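PDB 4IPA: putative curved DNA-binding protein from Chaetomium thermophilum var. thermophilum DSM 1495, which probably acts in ribosome biogenesis as an Arx1 protein built on the methionine aminopeptidase (M24) fold, and may also bind DNA. Local coordinates for residues Q59-M64 with S305-E310; P84-P89 with I93-P98; E103-T108 with F267-T272. All coordinates share one frame; numbering follows the deposited sequence.

Interaction 1 (Q59-M64 with S305-E310); sequences QGDKLM and SLRQLE
Asp-61, on helix 53-69 of the methionine aminopeptidase-like ("pita-bread") fold, is met by Arg-307 and Gln-308 from a short 3-10 turn far along the chain. The turn begins at Ser-305, whose short hydroxyl suits an ST turn: OG accepts from the backbone N of Arg-307 at 3.2 Å. Arg-307 sends CG away from its own backbone N (chi1 -164°), and two further bends in the long chain carry the guanidinium to the helix. There NH2 forms a salt bridge of 2.7 Å with OD2 of Asp-61, close to the guanidinium plane and on the anti lone pair; NH1 adds a weak bond to the same oxygen, and a water links the two. OD1 is held by Thr-85 of strand 79-88, so the carboxylate is gripped at both oxygens. Replacing Asp-61 by an alanine would probably leave the guanidinium without its close counter-charge and Thr-85 OG1 without its acceptor. Gln-308 crosses the aspartate at about a right angle, CG 3.4 Å from Asp-61 OD2, its amide plane turned 24° from the carboxylate. Its amide oxygen is used within the turn: OE1 takes the backbone N-H of Ser-305 in the carbonyl plane, almost straight, at 2.7 Å.

Interaction 2 (P84-P89 with I93-P98); sequences PTTVSP and ITPYTP
Tyr-96 joins the loop 93-98 to Val-87 and Ser-88 of strand 79-88, the edge strand of a three-stranded antiparallel sheet in the pita-bread fold. The loop doubles back soon after the strand ends and runs at 117° to it, so the two share isolated bonds and not a regular ladder. Val-87 N donates to Tyr-96 O at 3.0 Å, in the carbonyl plane, while Thr-86 and Ser-88 use their backbones to pair with strand 115-124. One residue on, Tyr-96 N donates to Ser-88 OG at 2.9 Å; a serine suits this place because its hydroxyl can stand in for a backbone acceptor.

The tyrosine side chain leaves with CG anti to its backbone N (chi1 -168°). Its CB lies 3.5 Å from Ser-88 OG. Farther out, CD2 brings the ring edge to Val-87 O at 3.6 Å, and the same carbon touches Pro-89 CD obliquely at 4.1 Å. Pro-98 CD lies over one ring face, 3.9 Å above the plane and offset toward the rim. The ring of Phe-92 packs edge-to-face with it, and at the tip OH is hydrogen-bonded to Glu-105 OE1, which satisfies the one polar atom of an otherwise apolar side chain.

Beside the tyrosine, Thr-86 presents its methyl to the loop: CG2 meets Thr-97 CG2 at 3.5 Å. Its hydroxyl lies against Pro-95 CB but bonds to Gln-119 O on the neighbouring strand, which shows why a branched side chain with one polar and one apolar arm fits here. Thr-97 is likewise divided, its OG1 binding Ser-305. That hydroxyl also donates to a water, which in turn donates to Thr-85 O at 2.7 Å.

Interaction 3 (E103-T108 with F267-T272); sequences EKEAAT and FEQRAT. With SO4 (sulfate ion), chain E.
Glu-105 and Gln-269 mark the nearest approach of the two backbones, their CA atoms 7.6 Å apart, where a turn with helical torsions at residues 103-106 faces an irregular loop just before strand 273-276. The gap is wide for direct backbone pairing, and a glutamate, with two methylenes behind its carboxylate, is long enough to span it. Its CG lies beside the backbone N and the chain runs on extended, putting the carboxylate against the loop. OE2 accepts from the backbone N of Arg-270 at 3.1 Å with a nearly straight N-H...O angle of 167°; the donor sits on the syn side, 24° out of the carboxylate plane.

The other oxygen rests on the aliphatic part of Gln-269, with OE1 3.3 Å from its CB. The glutamine amide, bent away at chi2, is turned 75° from the carboxylate and is not the partner of it. OE1 also receives a water at 2.7 Å, which donates in turn to Arg-270 O, so Arg-270 is tied to the glutamate through both its N-H and its carbonyl. Behind this, Glu-105 O accepts the backbone N and, at 2.7 Å, the hydroxyl OG1 of Thr-108, both from one face of its plane, bracing the turn that carries the carboxylate.

The Arg-270 guanidinium points elsewhere, to a salt bridge between NH1 and Asp-102 and, at its edge, a sulfate probably taken up from the crystallisation liquor; that sulfate contact is too short to be trusted in detail. With Asp-102 OD2 close to OE2, the two acids probably raise each other's affinity for a proton, an effect that the N-H, the water, the Tyr-96 hydroxyl and the nearby arginine are likely to offset, leaving Glu-105 as a polar bridge between two surface loops.

Overall arrangement
From the N terminus, helix 53-69 supplies the first half of interaction 1, which is completed only at 305-310. The other two contacts both form within that long span. Strand 79-88 and the loop behind it close the small circuit of interaction 2; the same loop then runs on to 103-108 and opens interaction 3, which closes at 267-272. Interactions 2 and 3 therefore follow in series, both enclosed by interaction 1, and none cross. In space the three adjoin: Gln-308 OE1 packs on Pro-84 CB, Thr-97 O binds Thr-272 OG1, and Leu-306 N reaches Thr-272 O. Together they fasten the first sheet's edge strand and an early helix to late-chain loops.

Interaction 1 (Q59-M64 with S305-E310)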
ATOM      1  N   GLN A  59       7.017 -17.766  -1.682  1.00 24.63           N
ATOM      2  CA  GLN A  59       5.888 -18.531  -1.152  1.00 28.25           C
ATOM      3  C   GLN A  59       4.580 -17.744  -1.231  1.00 24.21           C
ATOM      4  O   GLN A  59       3.520 -18.306  -1.535  1.00 24.68           O
ATOM      5  CB  GLN A  59       6.151 -18.984   0.285  1.00 21.87           C
ATOM      6  CG  GLN A  59       5.040 -19.862   0.874  1.00 35.19           C
ATOM      7  CD  GLN A  59       4.747 -21.108   0.032  1.00 37.71           C
ATOM      8  OE1 GLN A  59       5.614 -21.618  -0.674  1.00 40.47           O
ATOM      9  NE2 GLN A  59       3.517 -21.587   0.102  1.00 38.93           N
ATOM     10  N   GLY A  60       4.659 -16.446  -0.961  1.00 21.80           N
ATOM     11  CA  GLY A  60       3.486 -15.591  -1.041  1.00 20.92           C
ATOM     12  C   GLY A  60       2.963 -15.580  -2.463  1.00 22.44           C
ATOM     13  O   GLY A  60       1.750 -15.705  -2.682  1.00 21.69           O
ATOM     14  N   ASP A  61       3.880 -15.452  -3.424  1.00 19.68           N
ATOM     15  CA  ASP A  61       3.503 -15.383  -4.832  1.00 25.01           C
ATOM     16  C   ASP A  61       2.861 -16.688  -5.297  1.00 24.30           C
ATOM     17  O   ASP A  61       1.902 -16.681  -6.063  1.00 22.89           O
ATOM     18  CB  ASP A  61       4.703 -14.996  -5.709  1.00 19.84           C
ATOM     19  CG  ASP A  61       5.081 -13.517  -5.566  1.00 23.48           C
ATOM     20  OD1 ASP A  61       4.266 -12.745  -5.007  1.00 20.50           O
ATOM     21  OD2 ASP A  61       6.188 -13.127  -6.015  1.00 19.33           O
ATOM     22  N   LYS A  62       3.405 -17.788  -4.816  1.00 28.80           N
ATOM     23  CA  LYS A  62       2.887 -19.094  -5.082  1.00 29.17           C
ATOM     24  C   LYS A  62       1.482 -19.262  -4.523  1.00 23.70           C
ATOM     25  O   LYS A  62       0.620 -19.685  -5.205  1.00 25.17           O
ATOM     26  CB  LYS A  62       3.841 -20.167  -4.589  1.00 29.12           C
ATOM     27  CG  LYS A  62       3.224 -21.514  -4.372  1.00 31.30           C
ATOM     28  CD  LYS A  62       4.161 -22.446  -3.663  1.00 42.88           C
ATOM     29  CE  LYS A  62       4.146 -23.802  -4.299  1.00 46.54           C
ATOM     30  NZ  LYS A  62       4.155 -24.814  -3.238  1.00 54.43           N
ATOM     31  N   LEU A  63       1.284 -18.915  -3.286  1.00 21.03           N
ATOM     32  CA  LEU A  63      -0.021 -18.882  -2.706  1.00 22.84           C
ATOM     33  C   LEU A  63      -1.036 -18.068  -3.464  1.00 23.07           C
ATOM     34  O   LEU A  63      -2.147 -18.465  -3.562  1.00 24.54           O
ATOM     35  CB  LEU A  63       0.070 -18.343  -1.335  1.00 23.10           C
ATOM     36  CG  LEU A  63       0.295 -19.505  -0.463  1.00 35.31           C
ATOM     37  CD1 LEU A  63       0.936 -19.053   0.813  1.00 37.74           C
ATOM     38  CD2 LEU A  63      -1.104 -20.014  -0.254  1.00 30.27           C
ATOM     39  N   MET A  64      -0.627 -16.923  -3.965  1.00 20.30           N
ATOM     40  CA  MET A  64      -1.476 -16.049  -4.692  1.00 20.82           C
ATOM     41  C   MET A  64      -1.955 -16.701  -5.954  1.00 24.15           C
ATOM     42  O   MET A  64      -3.095 -16.626  -6.303  1.00 23.77           O
ATOM     43  CB  MET A  64      -0.736 -14.785  -5.050  1.00 17.94           C
ATOM     44  CG  MET A  64      -1.515 -13.776  -5.838  1.00 20.98           C
ATOM     45  SD  MET A  64      -2.713 -12.910  -4.838  1.00 24.87           S
ATOM     46  CE  MET A  64      -1.697 -11.737  -4.059  1.00 18.72           C
ATOM     47  N   SER A 305       7.344  -8.000  -9.678  1.00 13.39           N
ATOM     48  CA  SER A 305       8.745  -8.073  -9.299  1.00 17.63           C
ATOM     49  C   SER A 305       9.524  -8.762 -10.408  1.00 17.20           C
ATOM     50  O   SER A 305       9.051  -9.736 -10.974  1.00 19.64           O
ATOM     51  CB  SER A 305       8.900  -8.867  -7.996  1.00 18.09           C
ATOM     52  OG  SER A 305      10.271  -9.053  -7.688  1.00 16.72           O
ATOM     53  N   LEU A 306      10.721  -8.276 -10.714  1.00 20.13           N
ATOM     54  CA  LEU A 306      11.599  -8.991 -11.647  1.00 18.34           C
ATOM     55  C   LEU A 306      11.839 -10.455 -11.248  1.00 17.55           C
ATOM     56  O   LEU A 306      12.053 -11.306 -12.101  1.00 20.00           O
ATOM     57  CB  LEU A 306      12.944  -8.287 -11.773  1.00 16.11           C
ATOM     58  CG  LEU A 306      13.013  -6.882 -12.376  1.00 17.35           C
ATOM     59  CD1 LEU A 306      14.489  -6.470 -12.493  1.00 16.52           C
ATOM     60  CD2 LEU A 306      12.331  -6.803 -13.722  1.00 16.16           C
ATOM     61  N   ARG A 307      11.836 -10.751  -9.957  1.00 16.00           N
ATOM     62  CA  ARG A 307      12.022 -12.136  -9.536  1.00 18.14           C
ATOM     63  C   ARG A 307      10.877 -13.035 -10.014  1.00 21.66           C
ATOM     64  O   ARG A 307      11.003 -14.252 -10.012  1.00 21.37           O
ATOM     65  CB  ARG A 307      12.171 -12.258  -8.015  1.00 15.39           C
ATOM     66  CG  ARG A 307      12.741 -13.608  -7.587  1.00 22.05           C
ATOM     67  CD  ARG A 307      11.919 -14.300  -6.492  1.00 20.77           C
ATOM     68  NE  ARG A 307      10.591 -14.730  -6.936  1.00 24.63           N
ATOM     69  CZ  ARG A 307       9.455 -14.242  -6.439  1.00 26.70           C
ATOM     70  NH1 ARG A 307       9.502 -13.312  -5.484  1.00 20.83           N
ATOM     71  NH2 ARG A 307       8.278 -14.684  -6.879  1.00 18.95           N
ATOM     72  N   GLN A 308       9.765 -12.440 -10.434  1.00 19.30           N
ATOM     73  CA  GLN A 308       8.618 -13.237 -10.845  1.00 22.19           C
ATOM     74  C   GLN A 308       8.757 -13.735 -12.266  1.00 21.24           C
ATOM     75  O   GLN A 308       8.067 -14.672 -12.660  1.00 23.69           O
ATOM     76  CB  GLN A 308       7.319 -12.442 -10.720  1.00 21.44           C
ATOM     77  CG  GLN A 308       6.771 -12.368  -9.308  1.00 20.58           C
ATOM     78  CD  GLN A 308       5.612 -11.390  -9.198  1.00 21.76           C
ATOM     79  OE1 GLN A 308       5.771 -10.192  -9.454  1.00 18.55           O
ATOM     80  NE2 GLN A 308       4.430 -11.900  -8.829  1.00 23.92           N
ATOM     81  N   LEU A 309       9.629 -13.096 -13.039  1.00 21.93           N
ATOM     82  CA  LEU A 309       9.768 -13.443 -14.455  1.00 25.36           C
ATOM     83  C   LEU A 309      10.397 -14.826 -14.609  1.00 26.07           C
ATOM     84  O   LEU A 309      10.972 -15.350 -13.661  1.00 25.31           O
ATOM     85  CB  LEU A 309      10.588 -12.389 -15.196  1.00 19.76           C
ATOM     86  CG  LEU A 309       9.941 -11.005 -15.227  1.00 26.36           C
ATOM     87  CD1 LEU A 309      10.745 -10.045 -16.098  1.00 27.40           C
ATOM     88  CD2 LEU A 309       8.532 -11.115 -15.742  1.00 24.35           C
ATOM     89  N   GLU A 310      10.285 -15.405 -15.803  1.00 27.43           N
ATOM     90  CA  GLU A 310      10.783 -16.757 -16.073  1.00 32.42           C
ATOM     91  C   GLU A 310      12.288 -16.912 -15.894  1.00 29.59           C
ATOM     92  O   GLU A 310      12.750 -17.951 -15.436  1.00 26.79           O
ATOM     93  CB  GLU A 310      10.408 -17.206 -17.493  1.00 35.10           C
ATOM     94  CG  GLU A 310       8.922 -17.414 -17.734  1.00 40.05           C
ATOM     95  CD  GLU A 310       8.609 -17.812 -19.174  1.00 55.28           C
ATOM     96  OE1 GLU A 310       9.517 -18.323 -19.868  1.00 59.30           O
ATOM     97  OE2 GLU A 310       7.456 -17.608 -19.619  1.00 54.53           O
TER
HETATM   98  O   HOH W   1       7.588 -10.966  -4.936  1.00 19.56           O

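Interaction 2 (P84-P89 with I93-P98)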
ATOM      1  N   PRO A  84       3.068  -7.722  -6.348  1.00 14.12           N
ATOM      2  CA  PRO A  84       3.896  -8.846  -5.907  1.00 16.98           C
ATOM      3  C   PRO A  84       3.958  -8.912  -4.383  1.00 16.02           C
ATOM      4  O   PRO A  84       3.792  -7.886  -3.721  1.00 15.14           O
ATOM      5  CB  PRO A  84       5.281  -8.486  -6.456  1.00 15.62           C
ATOM      6  CG  PRO A  84       5.268  -7.007  -6.535  1.00 14.64           C
ATOM      7  CD  PRO A  84       3.872  -6.673  -6.997  1.00 14.39           C
ATOM      8  N   THR A  85       4.174 -10.106  -3.838  1.00 15.00           N
ATOM      9  CA  THR A  85       4.417 -10.253  -2.415  1.00 17.29           C
ATOM     10  C   THR A  85       5.717  -9.545  -2.064  1.00 17.41           C
ATOM     11  O   THR A  85       6.760  -9.818  -2.649  1.00 17.76           O
ATOM     12  CB  THR A  85       4.586 -11.727  -2.023  1.00 20.96           C
ATOM     13  OG1 THR A  85       3.390 -12.456  -2.324  1.00 17.90           O
ATOM     14  CG2 THR A  85       4.885 -11.839  -0.539  1.00 19.76           C
ATOM     15  N   THR A  86       5.669  -8.613  -1.128  1.00 16.11           N
ATOM     16  CA  THR A  86       6.898  -7.939  -0.743  1.00 16.33           C
ATOM     17  C   THR A  86       7.011  -7.942   0.768  1.00 15.18           C
ATOM     18  O   THR A  86       6.008  -7.916   1.477  1.00 15.39           O
ATOM     19  CB  THR A  86       6.957  -6.492  -1.255  1.00 14.49           C
ATOM     20  OG1 THR A  86       5.833  -5.772  -0.738  1.00 15.08           O
ATOM     21  CG2 THR A  86       6.964  -6.455  -2.784  1.00 13.33           C
ATOM     22  N   VAL A  87       8.240  -7.963   1.258  1.00 16.72           N
ATOM     23  CA  VAL A  87       8.489  -8.082   2.683  1.00 14.64           C
ATOM     24  C   VAL A  87       9.641  -7.156   3.010  1.00 15.53           C
ATOM     25  O   VAL A  87      10.778  -7.434   2.659  1.00 15.72           O
ATOM     26  CB  VAL A  87       8.807  -9.542   3.047  1.00 16.06           C
ATOM     27  CG1 VAL A  87       9.249  -9.673   4.502  1.00 13.20           C
ATOM     28  CG2 VAL A  87       7.583 -10.425   2.761  1.00 13.83           C
ATOM     29  N   SER A  88       9.331  -6.036   3.658  1.00 15.65           N
ATOM     30  CA  SER A  88      10.289  -4.946   3.789  1.00 17.17           C
ATOM     31  C   SER A  88      10.747  -4.734   5.227  1.00 17.69           C
ATOM     32  O   SER A  88       9.927  -4.495   6.117  1.00 13.19           O
ATOM     33  CB  SER A  88       9.699  -3.650   3.229  1.00 14.39           C
ATOM     34  OG  SER A  88       9.187  -3.871   1.930  1.00 17.70           O
ATOM     35  N   PRO A  89      12.070  -4.830   5.455  1.00 16.80           N
ATOM     36  CA  PRO A  89      12.635  -4.595   6.793  1.00 18.08           C
ATOM     37  C   PRO A  89      12.418  -3.163   7.308  1.00 20.17           C
ATOM     38  O   PRO A  89      11.805  -2.325   6.633  1.00 18.19           O
ATOM     39  CB  PRO A  89      14.131  -4.880   6.614  1.00 18.88           C
ATOM     40  CG  PRO A  89      14.217  -5.784   5.400  1.00 22.80           C
ATOM     41  CD  PRO A  89      13.080  -5.301   4.493  1.00 18.42           C
ATOM     42  N   ILE A  93      11.311   1.610   2.642  1.00 17.06           N
ATOM     43  CA  ILE A  93      10.042   2.203   2.220  1.00 17.99           C
ATOM     44  C   ILE A  93       9.493   1.562   0.941  1.00 18.13           C
ATOM     45  O   ILE A  93       8.389   1.032   0.937  1.00 17.51           O
ATOM     46  CB  ILE A  93      10.161   3.716   2.037  1.00 17.71           C
ATOM     47  CG1 ILE A  93      10.415   4.364   3.401  1.00 19.07           C
ATOM     48  CG2 ILE A  93       8.899   4.260   1.387  1.00 19.92           C
ATOM     49  CD1 ILE A  93      10.902   5.794   3.344  1.00 19.72           C
ATOM     50  N   THR A  94      10.252   1.613  -0.142  1.00 14.65           N
ATOM     51  CA  THR A  94       9.873   0.873  -1.332  1.00 17.72           C
ATOM     52  C   THR A  94       9.614  -0.609  -0.999  1.00 17.77           C
ATOM     53  O   THR A  94      10.422  -1.243  -0.351  1.00 20.92           O
ATOM     54  CB  THR A  94      10.957   0.944  -2.396  1.00 16.07           C
ATOM     55  OG1 THR A  94      11.240   2.316  -2.674  1.00 21.59           O
ATOM     56  CG2 THR A  94      10.477   0.249  -3.682  1.00 17.39           C
ATOM     57  N   PRO A  95       8.469  -1.153  -1.427  1.00 17.35           N
ATOM     58  CA  PRO A  95       8.200  -2.567  -1.129  1.00 15.75           C
ATOM     59  C   PRO A  95       9.345  -3.440  -1.650  1.00 19.99           C
ATOM     60  O   PRO A  95       9.715  -3.303  -2.813  1.00 15.22           O
ATOM     61  CB  PRO A  95       6.910  -2.854  -1.907  1.00 13.94           C
ATOM     62  CG  PRO A  95       6.254  -1.524  -2.066  1.00 16.94           C
ATOM     63  CD  PRO A  95       7.360  -0.499  -2.148  1.00 15.05           C
ATOM     64  N   TYR A  96       9.874  -4.321  -0.800  1.00 16.81           N
ATOM     65  CA  TYR A  96      11.077  -5.086  -1.086  1.00 17.26           C
ATOM     66  C   TYR A  96      10.767  -6.489  -1.629  1.00 16.84           C
ATOM     67  O   TYR A  96       9.949  -7.215  -1.060  1.00 16.08           O
ATOM     68  CB  TYR A  96      11.915  -5.193   0.194  1.00 17.51           C
ATOM     69  CG  TYR A  96      13.316  -5.720  -0.005  1.00 18.38           C
ATOM     70  CD1 TYR A  96      14.175  -5.135  -0.929  1.00 22.96           C
ATOM     71  CD2 TYR A  96      13.793  -6.780   0.754  1.00 18.20           C
ATOM     72  CE1 TYR A  96      15.472  -5.614  -1.108  1.00 24.01           C
ATOM     73  CE2 TYR A  96      15.074  -7.262   0.583  1.00 23.43           C
ATOM     74  CZ  TYR A  96      15.917  -6.672  -0.348  1.00 23.80           C
ATOM     75  OH  TYR A  96      17.205  -7.152  -0.516  1.00 22.36           O
ATOM     76  N   THR A  97      11.426  -6.869  -2.722  1.00 13.18           N
ATOM     77  CA  THR A  97      11.220  -8.190  -3.332  1.00 14.33           C
ATOM     78  C   THR A  97      12.408  -8.562  -4.236  1.00 19.00           C
ATOM     79  O   THR A  97      12.327  -8.470  -5.456  1.00 15.87           O
ATOM     80  CB  THR A  97       9.864  -8.280  -4.099  1.00 16.30           C
ATOM     81  OG1 THR A  97       9.836  -9.449  -4.930  1.00 17.07           O
ATOM     82  CG2 THR A  97       9.639  -7.050  -4.966  1.00 14.34           C
ATOM     83  N   PRO A  98      13.517  -9.006  -3.620  1.00 19.33           N
ATOM     84  CA  PRO A  98      14.819  -9.102  -4.294  1.00 21.61           C
ATOM     85  C   PRO A  98      14.980 -10.296  -5.243  1.00 17.35           C
ATOM     86  O   PRO A  98      14.172 -11.227  -5.230  1.00 16.89           O
ATOM     87  CB  PRO A  98      15.796  -9.209  -3.124  1.00 21.10           C
ATOM     88  CG  PRO A  98      15.025  -9.931  -2.071  1.00 22.74           C
ATOM     89  CD  PRO A  98      13.577  -9.487  -2.230  1.00 20.50           C
TER
HETATM   90  O   HOH W   1       7.588 -10.966  -4.936  1.00 19.56           O

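Interaction 3 (E103-T108 with F267-T272)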
ATOM      1  N   GLU A 103      23.003 -12.740  -4.659  1.00 29.30           N
ATOM      2  CA  GLU A 103      23.273 -13.643  -3.543  1.00 33.76           C
ATOM      3  C   GLU A 103      23.144 -13.000  -2.166  1.00 29.58           C
ATOM      4  O   GLU A 103      22.537 -13.576  -1.273  1.00 34.06           O
ATOM      5  CB  GLU A 103      24.653 -14.285  -3.685  1.00 33.04           C
ATOM      6  CG  GLU A 103      24.676 -15.508  -4.579  1.00 45.91           C
ATOM      7  CD  GLU A 103      26.081 -16.060  -4.765  1.00 55.19           C
ATOM      8  OE1 GLU A 103      26.996 -15.621  -4.027  1.00 51.06           O
ATOM      9  OE2 GLU A 103      26.266 -16.926  -5.649  1.00 52.31           O
ATOM     10  N   LYS A 104      23.719 -11.819  -1.993  1.00 27.26           N
ATOM     11  CA  LYS A 104      23.672 -11.150  -0.697  1.00 33.14           C
ATOM     12  C   LYS A 104      22.236 -10.737  -0.309  1.00 30.82           C
ATOM     13  O   LYS A 104      21.772 -11.006   0.810  1.00 29.09           O
ATOM     14  CB  LYS A 104      24.613  -9.934  -0.668  1.00 28.52           C
ATOM     15  CG  LYS A 104      24.579  -9.173   0.673  1.00 39.80           C
ATOM     16  CD  LYS A 104      24.958  -7.688   0.535  1.00 40.61           C
ATOM     17  CE  LYS A 104      24.936  -6.981   1.894  1.00 36.70           C
ATOM     18  NZ  LYS A 104      23.757  -7.370   2.746  1.00 34.34           N
ATOM     19  N   GLU A 105      21.531 -10.090  -1.232  1.00 26.48           N
ATOM     20  CA  GLU A 105      20.156  -9.684  -0.960  1.00 27.61           C
ATOM     21  C   GLU A 105      19.268 -10.892  -0.672  1.00 23.54           C
ATOM     22  O   GLU A 105      18.480 -10.874   0.264  1.00 26.33           O
ATOM     23  CB  GLU A 105      19.580  -8.863  -2.119  1.00 22.54           C
ATOM     24  CG  GLU A 105      20.199  -7.475  -2.278  1.00 20.59           C
ATOM     25  CD  GLU A 105      19.337  -6.569  -3.171  1.00 30.23           C
ATOM     26  OE1 GLU A 105      18.161  -6.317  -2.793  1.00 22.02           O
ATOM     27  OE2 GLU A 105      19.828  -6.124  -4.250  1.00 24.19           O
ATOM     28  N   ALA A 106      19.411 -11.945  -1.467  1.00 21.45           N
ATOM     29  CA  ALA A 106      18.539 -13.112  -1.344  1.00 30.34           C
ATOM     30  C   ALA A 106      18.785 -13.909  -0.062  1.00 29.59           C
ATOM     31  O   ALA A 106      18.044 -14.843   0.240  1.00 31.77           O
ATOM     32  CB  ALA A 106      18.661 -14.024  -2.572  1.00 28.35           C
ATOM     33  N   ALA A 107      19.811 -13.534   0.695  1.00 27.56           N
ATOM     34  CA  ALA A 107      20.115 -14.204   1.962  1.00 30.60           C
ATOM     35  C   ALA A 107      19.677 -13.361   3.158  1.00 25.05           C
ATOM     36  O   ALA A 107      19.802 -13.787   4.306  1.00 26.75           O
ATOM     37  CB  ALA A 107      21.611 -14.535   2.065  1.00 26.44           C
ATOM     38  N   THR A 108      19.182 -12.159   2.883  1.00 26.28           N
ATOM     39  CA  THR A 108      18.616 -11.299   3.926  1.00 26.68           C
ATOM     40  C   THR A 108      17.546 -12.042   4.741  1.00 22.60           C
ATOM     41  O   THR A 108      16.644 -12.672   4.179  1.00 22.79           O
ATOM     42  CB  THR A 108      17.966 -10.047   3.321  1.00 25.05           C
ATOM     43  OG1 THR A 108      18.891  -9.399   2.441  1.00 26.12           O
ATOM     44  CG2 THR A 108      17.525  -9.080   4.422  1.00 22.50           C
ATOM     45  N   PHE A 267      18.326   3.973  -1.649  1.00 22.19           N
ATOM     46  CA  PHE A 267      19.256   2.954  -1.167  1.00 22.01           C
ATOM     47  C   PHE A 267      19.843   2.155  -2.338  1.00 23.32           C
ATOM     48  O   PHE A 267      19.499   2.396  -3.495  1.00 21.71           O
ATOM     49  CB  PHE A 267      18.593   2.059  -0.115  1.00 23.33           C
ATOM     50  CG  PHE A 267      18.516   2.694   1.249  1.00 25.43           C
ATOM     51  CD1 PHE A 267      17.995   3.969   1.408  1.00 27.21           C
ATOM     52  CD2 PHE A 267      18.983   2.027   2.374  1.00 32.57           C
ATOM     53  CE1 PHE A 267      17.935   4.574   2.666  1.00 24.63           C
ATOM     54  CE2 PHE A 267      18.925   2.628   3.641  1.00 33.30           C
ATOM     55  CZ  PHE A 267      18.391   3.896   3.782  1.00 25.91           C
ATOM     56  N   GLU A 268      20.738   1.221  -2.042  1.00 24.73           N
ATOM     57  CA  GLU A 268      21.580   0.626  -3.087  1.00 26.31           C
ATOM     58  C   GLU A 268      21.102  -0.738  -3.593  1.00 21.85           C
ATOM     59  O   GLU A 268      21.642  -1.273  -4.560  1.00 23.17           O
ATOM     60  CB  GLU A 268      23.048   0.554  -2.620  1.00 31.03           C
ATOM     61  CG  GLU A 268      23.677   1.921  -2.309  1.00 35.70           C
ATOM     62  CD  GLU A 268      25.075   1.829  -1.675  1.00 41.61           C
ATOM     63  OE1 GLU A 268      25.219   1.216  -0.582  1.00 42.54           O
ATOM     64  OE2 GLU A 268      26.026   2.388  -2.269  1.00 36.07           O
ATOM     65  N   GLN A 269      20.090  -1.300  -2.948  1.00 18.00           N
ATOM     66  CA  GLN A 269      19.504  -2.542  -3.435  1.00 20.70           C
ATOM     67  C   GLN A 269      18.958  -2.366  -4.849  1.00 22.23           C
ATOM     68  O   GLN A 269      18.529  -1.287  -5.238  1.00 16.98           O
ATOM     69  CB  GLN A 269      18.402  -3.054  -2.503  1.00 22.09           C
ATOM     70  CG  GLN A 269      18.917  -3.502  -1.139  1.00 20.10           C
ATOM     71  CD  GLN A 269      19.102  -2.336  -0.178  1.00 30.18           C
ATOM     72  OE1 GLN A 269      18.725  -1.198  -0.482  1.00 23.72           O
ATOM     73  NE2 GLN A 269      19.683  -2.617   0.997  1.00 25.68           N
ATOM     74  N   ARG A 270      19.018  -3.438  -5.621  1.00 20.96           N
ATOM     75  CA  ARG A 270      18.535  -3.435  -6.982  1.00 22.84           C
ATOM     76  C   ARG A 270      17.019  -3.156  -7.036  1.00 19.46           C
ATOM     77  O   ARG A 270      16.238  -3.746  -6.286  1.00 13.03           O
ATOM     78  CB  ARG A 270      18.861  -4.793  -7.585  1.00 19.65           C
ATOM     79  CG  ARG A 270      18.299  -5.071  -8.950  1.00 21.00           C
ATOM     80  CD  ARG A 270      18.766  -6.457  -9.383  1.00 22.80           C
ATOM     81  NE  ARG A 270      19.545  -6.305 -10.588  1.00 36.70           N
ATOM     82  CZ  ARG A 270      20.814  -6.639 -10.739  1.00 33.06           C
ATOM     83  NH1 ARG A 270      21.503  -7.218  -9.762  1.00 30.45           N
ATOM     84  NH2 ARG A 270      21.380  -6.410 -11.909  1.00 40.77           N
ATOM     85  N   ALA A 271      16.617  -2.239  -7.907  1.00 17.28           N
ATOM     86  CA  ALA A 271      15.196  -1.994  -8.178  1.00 17.65           C
ATOM     87  C   ALA A 271      14.596  -3.199  -8.904  1.00 20.75           C
ATOM     88  O   ALA A 271      14.963  -3.479 -10.062  1.00 21.12           O
ATOM     89  CB  ALA A 271      15.035  -0.754  -9.028  1.00 18.06           C
ATOM     90  N   THR A 272      13.684  -3.914  -8.243  1.00 17.60           N
ATOM     91  CA  THR A 272      13.028  -5.053  -8.883  1.00 14.91           C
ATOM     92  C   THR A 272      11.555  -4.810  -9.133  1.00 14.69           C
ATOM     93  O   THR A 272      10.954  -5.453  -9.994  1.00 19.45           O
ATOM     94  CB  THR A 272      13.203  -6.347  -8.069  1.00 17.70           C
ATOM     95  OG1 THR A 272      12.606  -6.179  -6.773  1.00 15.74           O
ATOM     96  CG2 THR A 272      14.707  -6.692  -7.927  1.00 16.71           C
TER
HETATM   97  S   SO4 E 501      24.342  -6.945 -13.078  1.00 58.48           S
HETATM   98  O1  SO4 E 501      24.756  -7.030 -11.678  1.00 63.16           O
HETATM   99  O2  SO4 E 501      23.310  -5.932 -13.210  1.00 40.41           O
HETATM  100  O3  SO4 E 501      25.484  -6.575 -13.914  1.00 57.71           O
HETATM  101  O4  SO4 E 501      23.829  -8.238 -13.513  1.00 47.47           O
HETATM  102  O   HOH W   2      16.199  -5.741  -4.622  1.00 19.81           O